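PDB 5OCR: kappa-carrageenase from Zobellia galactanivorans, which probably hydrolyses kappa-carrageenan, a sulfated galactan of red algae, through the glycoside hydrolase family 16 domain that makes up this chain. Local coordinates for residues A[183-188]-A[225-230]; A[204-209]-A[213-218]. All coordinates share one frame; numbering follows the deposited sequence.

Interaction 1: A[183-188]-A[225-230]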
loop_
_atom_site.group_PDB
_atom_site.type_symbol
_atom_site.label_atom_id
_atom_site.label_comp_id
_atom_site.label_asym_id
_atom_site.label_seq_id
_atom_site.Cartn_x
_atom_site.Cartn_y
_atom_site.Cartn_z
ATOM N N PRO A 183 -12.226 9.151 -11.689
ATOM C CA PRO A 183 -11.183 8.347 -12.190
ATOM C C PRO A 183 -10.117 9.149 -12.951
ATOM O O PRO A 183 -8.891 8.793 -12.913
ATOM C CB PRO A 183 -11.920 7.390 -13.154
ATOM C CG PRO A 183 -13.194 8.108 -13.506
ATOM C CD PRO A 183 -13.555 8.713 -12.193
ATOM N N GLN A 184 -10.564 10.224 -13.620
ATOM C CA GLN A 184 -9.575 11.086 -14.331
ATOM C C GLN A 184 -8.591 11.738 -13.378
ATOM O O GLN A 184 -7.418 11.899 -13.770
ATOM C CB GLN A 184 -10.276 12.188 -15.104
ATOM C CG GLN A 184 -9.374 12.826 -16.117
ATOM C CD GLN A 184 -9.485 12.084 -17.395
ATOM O OE1 GLN A 184 -8.996 10.949 -17.540
ATOM N NE2 GLN A 184 -10.166 12.709 -18.342
ATOM N N GLU A 185 -9.059 12.089 -12.147
ATOM C CA GLU A 185 -8.226 12.717 -11.161
ATOM C C GLU A 185 -7.431 11.733 -10.281
ATOM O O GLU A 185 -6.350 12.095 -9.791
ATOM C CB GLU A 185 -9.097 13.699 -10.375
ATOM C CG GLU A 185 -9.723 14.688 -11.392
ATOM C CD GLU A 185 -10.664 15.676 -10.757
ATOM O OE1 GLU A 185 -10.541 15.835 -9.550
ATOM O OE2 GLU A 185 -11.538 16.261 -11.470
ATOM N N GLN A 186 -7.969 10.511 -10.116
ATOM C CA GLN A 186 -7.505 9.649 -9.039
ATOM C C GLN A 186 -7.215 8.202 -9.367
ATOM O O GLN A 186 -6.658 7.525 -8.558
ATOM C CB GLN A 186 -8.413 9.717 -7.825
ATOM C CG GLN A 186 -8.489 11.113 -7.221
ATOM C CD GLN A 186 -9.407 11.213 -6.077
ATOM O OE1 GLN A 186 -10.107 12.229 -5.945
ATOM N NE2 GLN A 186 -9.464 10.169 -5.241
ATOM N N LEU A 187 -7.648 7.693 -10.499
ATOM C CA LEU A 187 -7.481 6.237 -10.787
ATOM C C LEU A 187 -6.346 6.062 -11.770
ATOM O O LEU A 187 -6.418 6.615 -12.889
ATOM C CB LEU A 187 -8.798 5.662 -11.383
ATOM C CG LEU A 187 -8.847 4.138 -11.570
ATOM C CD1 LEU A 187 -10.231 3.577 -11.174
ATOM C CD2 LEU A 187 -8.556 3.737 -13.049
ATOM N N ASN A 188 -5.390 5.172 -11.435
ATOM C CA ASN A 188 -4.418 4.748 -12.407
ATOM C C ASN A 188 -4.348 3.232 -12.459
ATOM O O ASN A 188 -4.266 2.572 -11.440
ATOM C CB ASN A 188 -3.019 5.248 -11.980
ATOM C CG ASN A 188 -2.892 6.724 -12.078
ATOM O OD1 ASN A 188 -3.181 7.341 -13.106
ATOM N ND2 ASN A 188 -2.506 7.332 -10.974
ATOM N N PRO A 225 -2.636 15.571 -11.418
ATOM C CA PRO A 225 -2.413 16.834 -10.647
ATOM C C PRO A 225 -2.564 16.615 -9.166
ATOM O O PRO A 225 -3.419 15.833 -8.763
ATOM C CB PRO A 225 -3.630 17.717 -11.058
ATOM C CG PRO A 225 -3.983 17.173 -12.435
ATOM C CD PRO A 225 -3.775 15.655 -12.360
ATOM N N ASN A 226 -1.821 17.374 -8.352
ATOM C CA ASN A 226 -1.913 17.161 -6.839
ATOM C C ASN A 226 -2.999 18.040 -6.261
ATOM O O ASN A 226 -2.756 19.195 -5.839
ATOM C CB ASN A 226 -0.543 17.439 -6.182
ATOM C CG ASN A 226 -0.544 17.025 -4.737
ATOM O OD1 ASN A 226 -1.627 16.744 -4.242
ATOM N ND2 ASN A 226 0.609 16.914 -4.098
ATOM N N LYS A 227 -4.236 17.535 -6.290
ATOM C CA LYS A 227 -5.346 18.363 -5.855
ATOM C C LYS A 227 -5.429 18.400 -4.351
ATOM O O LYS A 227 -5.570 19.478 -3.776
ATOM C CB LYS A 227 -6.664 17.818 -6.428
ATOM C CG LYS A 227 -7.807 18.753 -6.316
ATOM C CD LYS A 227 -8.798 18.283 -7.416
ATOM C CE LYS A 227 -10.133 18.916 -7.211
ATOM N NZ LYS A 227 -10.924 18.261 -8.296
ATOM N N TYR A 228 -5.373 17.231 -3.728
ATOM C CA TYR A 228 -5.710 17.135 -2.289
ATOM C C TYR A 228 -4.570 16.679 -1.425
ATOM O O TYR A 228 -4.695 16.761 -0.224
ATOM C CB TYR A 228 -6.857 16.159 -2.129
ATOM C CG TYR A 228 -8.132 16.610 -2.771
ATOM C CD1 TYR A 228 -8.675 17.870 -2.487
ATOM C CD2 TYR A 228 -8.825 15.754 -3.651
ATOM C CE1 TYR A 228 -9.902 18.271 -3.084
ATOM C CE2 TYR A 228 -10.019 16.132 -4.233
ATOM C CZ TYR A 228 -10.530 17.394 -3.997
ATOM O OH TYR A 228 -11.740 17.739 -4.605
ATOM N N TRP A 229 -3.480 16.167 -2.029
ATOM C CA TRP A 229 -2.466 15.351 -1.357
ATOM C C TRP A 229 -1.312 16.171 -0.835
ATOM O O TRP A 229 -0.127 16.041 -1.284
ATOM C CB TRP A 229 -2.029 14.184 -2.296
ATOM C CG TRP A 229 -3.245 13.389 -2.584
ATOM C CD1 TRP A 229 -3.755 12.347 -1.803
ATOM C CD2 TRP A 229 -4.196 13.577 -3.688
ATOM N NE1 TRP A 229 -4.945 11.896 -2.325
ATOM C CE2 TRP A 229 -5.284 12.640 -3.451
ATOM C CE3 TRP A 229 -4.269 14.457 -4.815
ATOM C CZ2 TRP A 229 -6.415 12.578 -4.339
ATOM C CZ3 TRP A 229 -5.417 14.390 -5.681
ATOM C CH2 TRP A 229 -6.422 13.472 -5.433
ATOM N N HIS A 230 -1.682 17.047 0.113
ATOM C CA HIS A 230 -0.768 17.996 0.679
ATOM C C HIS A 230 -0.663 17.822 2.148
ATOM O O HIS A 230 -0.220 18.776 2.810
ATOM C CB HIS A 230 -1.168 19.448 0.348
ATOM C CG HIS A 230 -1.390 19.674 -1.149
ATOM N ND1 HIS A 230 -0.373 19.862 -1.987
ATOM C CD2 HIS A 230 -2.549 19.704 -1.926
ATOM C CE1 HIS A 230 -0.826 20.059 -3.238
ATOM N NE2 HIS A 230 -2.152 19.920 -3.215
HETATM O O HOH W 1 -5.894 14.705 -9.399
HETATM O O HOH W 2 -13.800 17.090 -9.097
#

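Interaction 2: A[204-209]-A[213-218]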
loop_
_atom_site.group_PDB
_atom_site.type_symbol
_atom_site.label_atom_id
_atom_site.label_comp_id
_atom_site.label_asym_id
_atom_site.label_seq_id
_atom_site.Cartn_x
_atom_site.Cartn_y
_atom_site.Cartn_z
ATOM N N GLY A 204 7.970 3.393 -7.840
ATOM C CA GLY A 204 8.407 4.758 -7.376
ATOM C C GLY A 204 7.312 5.745 -7.513
ATOM O O GLY A 204 6.440 5.597 -8.373
ATOM N N CYS A 205 7.396 6.813 -6.738
ATOM C CA CYS A 205 6.412 7.902 -6.854
ATOM C C CYS A 205 7.103 9.216 -6.523
ATOM O O CYS A 205 7.715 9.337 -5.382
ATOM C CB CYS A 205 5.294 7.722 -5.858
ATOM S SG CYS A 205 3.870 8.800 -6.107
ATOM N N GLU A 206 6.903 10.197 -7.391
ATOM C CA GLU A 206 7.400 11.530 -7.139
ATOM C C GLU A 206 6.228 12.438 -6.811
ATOM O O GLU A 206 5.278 12.512 -7.607
ATOM C CB GLU A 206 8.177 11.947 -8.408
ATOM C CG GLU A 206 8.783 13.323 -8.295
ATOM C CD GLU A 206 9.435 13.714 -9.622
ATOM O OE1 GLU A 206 9.689 12.828 -10.440
ATOM O OE2 GLU A 206 9.847 14.901 -9.792
ATOM N N VAL A 207 6.272 13.129 -5.656
ATOM C CA VAL A 207 5.127 13.875 -5.159
ATOM C C VAL A 207 5.608 15.323 -4.960
ATOM O O VAL A 207 6.562 15.558 -4.199
ATOM C CB VAL A 207 4.624 13.369 -3.782
ATOM C CG1 VAL A 207 3.422 14.186 -3.313
ATOM C CG2 VAL A 207 4.261 11.881 -3.875
ATOM N N ASN A 208 4.984 16.266 -5.649
ATOM C CA ASN A 208 5.298 17.680 -5.395
ATOM C C ASN A 208 3.982 18.491 -5.249
ATOM O O ASN A 208 2.923 17.936 -5.356
ATOM C CB ASN A 208 6.265 18.263 -6.480
ATOM C CG ASN A 208 5.681 18.233 -7.868
ATOM O OD1 ASN A 208 4.564 18.742 -8.127
ATOM N ND2 ASN A 208 6.447 17.718 -8.791
ATOM N N GLN A 209 4.058 19.820 -5.022
ATOM C CA GLN A 209 2.809 20.568 -4.792
ATOM C C GLN A 209 1.919 20.580 -5.990
ATOM O O GLN A 209 0.725 20.861 -5.844
ATOM C CB GLN A 209 3.126 22.031 -4.366
ATOM C CG GLN A 209 3.911 22.741 -5.432
ATOM C CD GLN A 209 4.282 24.157 -5.072
ATOM O OE1 GLN A 209 3.555 24.865 -4.367
ATOM N NE2 GLN A 209 5.443 24.586 -5.567
ATOM N N ILE A 213 3.686 11.694 -9.785
ATOM C CA ILE A 213 4.082 10.921 -10.965
ATOM C C ILE A 213 4.519 9.545 -10.459
ATOM O O ILE A 213 5.341 9.448 -9.554
ATOM C CB ILE A 213 5.295 11.630 -11.662
ATOM C CG1 ILE A 213 4.897 13.134 -11.910
ATOM C CG2 ILE A 213 5.610 10.912 -13.012
ATOM C CD1 ILE A 213 6.105 14.044 -11.907
ATOM N N TRP A 214 4.073 8.502 -11.130
ATOM C CA TRP A 214 4.419 7.122 -10.712
ATOM C C TRP A 214 5.303 6.433 -11.709
ATOM O O TRP A 214 5.150 6.633 -12.975
ATOM C CB TRP A 214 3.145 6.333 -10.669
ATOM C CG TRP A 214 2.127 6.590 -9.582
ATOM C CD1 TRP A 214 1.909 5.810 -8.448
ATOM C CD2 TRP A 214 1.151 7.687 -9.500
ATOM N NE1 TRP A 214 0.890 6.328 -7.669
ATOM C CE2 TRP A 214 0.339 7.423 -8.305
ATOM C CE3 TRP A 214 0.812 8.773 -10.341
ATOM C CZ2 TRP A 214 -0.691 8.275 -7.921
ATOM C CZ3 TRP A 214 -0.201 9.616 -9.957
ATOM C CH2 TRP A 214 -0.967 9.372 -8.778
ATOM N N TYR A 215 6.205 5.614 -11.192
ATOM C CA TYR A 215 7.183 4.911 -12.043
ATOM C C TYR A 215 7.225 3.436 -11.735
ATOM O O TYR A 215 7.104 3.007 -10.610
ATOM C CB TYR A 215 8.593 5.466 -11.739
ATOM C CG TYR A 215 8.712 6.960 -11.979
ATOM C CD1 TYR A 215 8.426 7.875 -10.955
ATOM C CD2 TYR A 215 9.131 7.427 -13.248
ATOM C CE1 TYR A 215 8.583 9.289 -11.193
ATOM C CE2 TYR A 215 9.246 8.827 -13.506
ATOM C CZ TYR A 215 9.005 9.700 -12.446
ATOM O OH TYR A 215 9.111 11.070 -12.715
ATOM N N VAL A 216 7.370 2.600 -12.751
ATOM C CA VAL A 216 7.577 1.146 -12.511
ATOM C C VAL A 216 8.854 0.801 -13.250
ATOM O O VAL A 216 8.936 1.035 -14.489
ATOM C CB VAL A 216 6.367 0.273 -12.942
ATOM C CG1 VAL A 216 6.650 -1.244 -12.808
ATOM C CG2 VAL A 216 5.143 0.726 -12.175
ATOM N N ASP A 217 9.828 0.177 -12.569
ATOM C CA ASP A 217 11.095 -0.138 -13.200
ATOM C C ASP A 217 11.685 1.024 -14.028
ATOM O O ASP A 217 12.171 0.818 -15.184
ATOM C CB ASP A 217 10.939 -1.411 -14.066
ATOM C CG ASP A 217 10.900 -2.693 -13.227
ATOM O OD1 ASP A 217 11.233 -2.658 -12.023
ATOM O OD2 ASP A 217 10.650 -3.755 -13.852
ATOM N N GLY A 218 11.522 2.202 -13.496
ATOM C CA GLY A 218 12.158 3.439 -14.000
ATOM C C GLY A 218 11.421 3.966 -15.221
ATOM O O GLY A 218 12.001 4.727 -16.003
#

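Interaction 1: A[183-188]-A[225-230]
E185 and Q186, in the segment that begins with the short helix 183-186, pack against K227 and W229 in the loop between strands 219-225 and 233-241 of the beta-jellyroll. K227 runs fully extended, its CG anti to the backbone N (chi1 -166°), and this brings NZ to within 2.8 Å of E185 OE1. The ammonium meets that oxygen on its syn side but 30° out of the carboxylate plane, forming a salt bridge. This bridge belongs to one of two E185 conformers; its persistence is uncertain. A separate water joins the two backbones, donating to E185 O (2.7 Å) and P225 O (2.8 Å). Q186 makes the apolar half of the contact: its CG lies 3.6 Å from W229 CH2, and its amide stands 76° from the indole plane, with CD near that plane at the ring edge. Y228 CB covers one indole face. The polar ends bond to main chain, Q186 NE2 to L164 O and K177 O, and W229 NE1 to H165 O. A buried amide and indole NH are thus satisfied by neighbouring carbonyls, whereas the outer charge pair lies nearer solvent, and a second water bonds weakly to E185 OE2 and K227 NZ.

Interaction 2: A[204-209]-A[213-218]
Y215 OH donates to E206 OE1 at 2.9 Å, a diagonal contact, since Y215 is paired across the strands with G204 and E206 with I213. The phenol reaches the oxygen nearly along its C-O axis, and the carboxylate lies only 12° from the ring plane, so the two flat groups are almost coplanar. E206 is extended, with CG opposite its backbone N (chi1 -179°), and its CB comes up to the tyrosine ring edge, 3.9 Å from Y215 CE1. Alongside, pointing the same way, I213 places CD1 4.1 Å from E206 CD. A phenylalanine in place of Y215 would probably cost OE1 the Y215 hydroxyl, one of its donors, and leave the buried carboxylate less firmly held. On the face of the sheet that carries C205 and W214, C205 SG sits over the five-membered ring of W214, 4.2 Å from its centroid and 8° off the normal, a sulfur-aromatic contact. The backbones fix this register: G204 and Y215 exchange two bonds, G204 N to Y215 O at 2.9 Å and Y215 N to G204 O at 2.8 Å. E206 and I213 form a second hydrogen-bonded pair, with C205 and W214 the non-hydrogen-bonded pair between them. Further out, S15 OG bonds to E206 OE2, and W214 NE1 bonds to D140 O, which helps to set the indole. N208 OD1 accepts from the backbone N of N210 and E211, bracing the turn between the strands. Strand 100-107 bonds to the outer side of strand 200-207 and strand 219-225 to that of strand 211-216. The arrangement is a regular antiparallel beta hairpin built into a larger sheet, as in the jellyroll of family 16 glycoside hydrolases.

Interaction 2 is nested in the chain loop closed by interaction 1, and their centres lie 13 Å apart. The hairpin contact is wholly buried and rests on regular main-chain pairing, with 350 Å² covered between its segments. The helix-to-loop contact is only partly buried, covers 227 Å² and relies on side chains and water, with no direct backbone bond between its segments. Charge is handled differently too: E206 is enclosed and bonded to hydroxyls, whereas E185 faces a lysine nearer the surface. Among the points where they touch, N226 ND2 is probably hydrogen-bonded to N208 O, 2.8 Å away, and N188 ND2 packs 3.4 Å from W214 CH2.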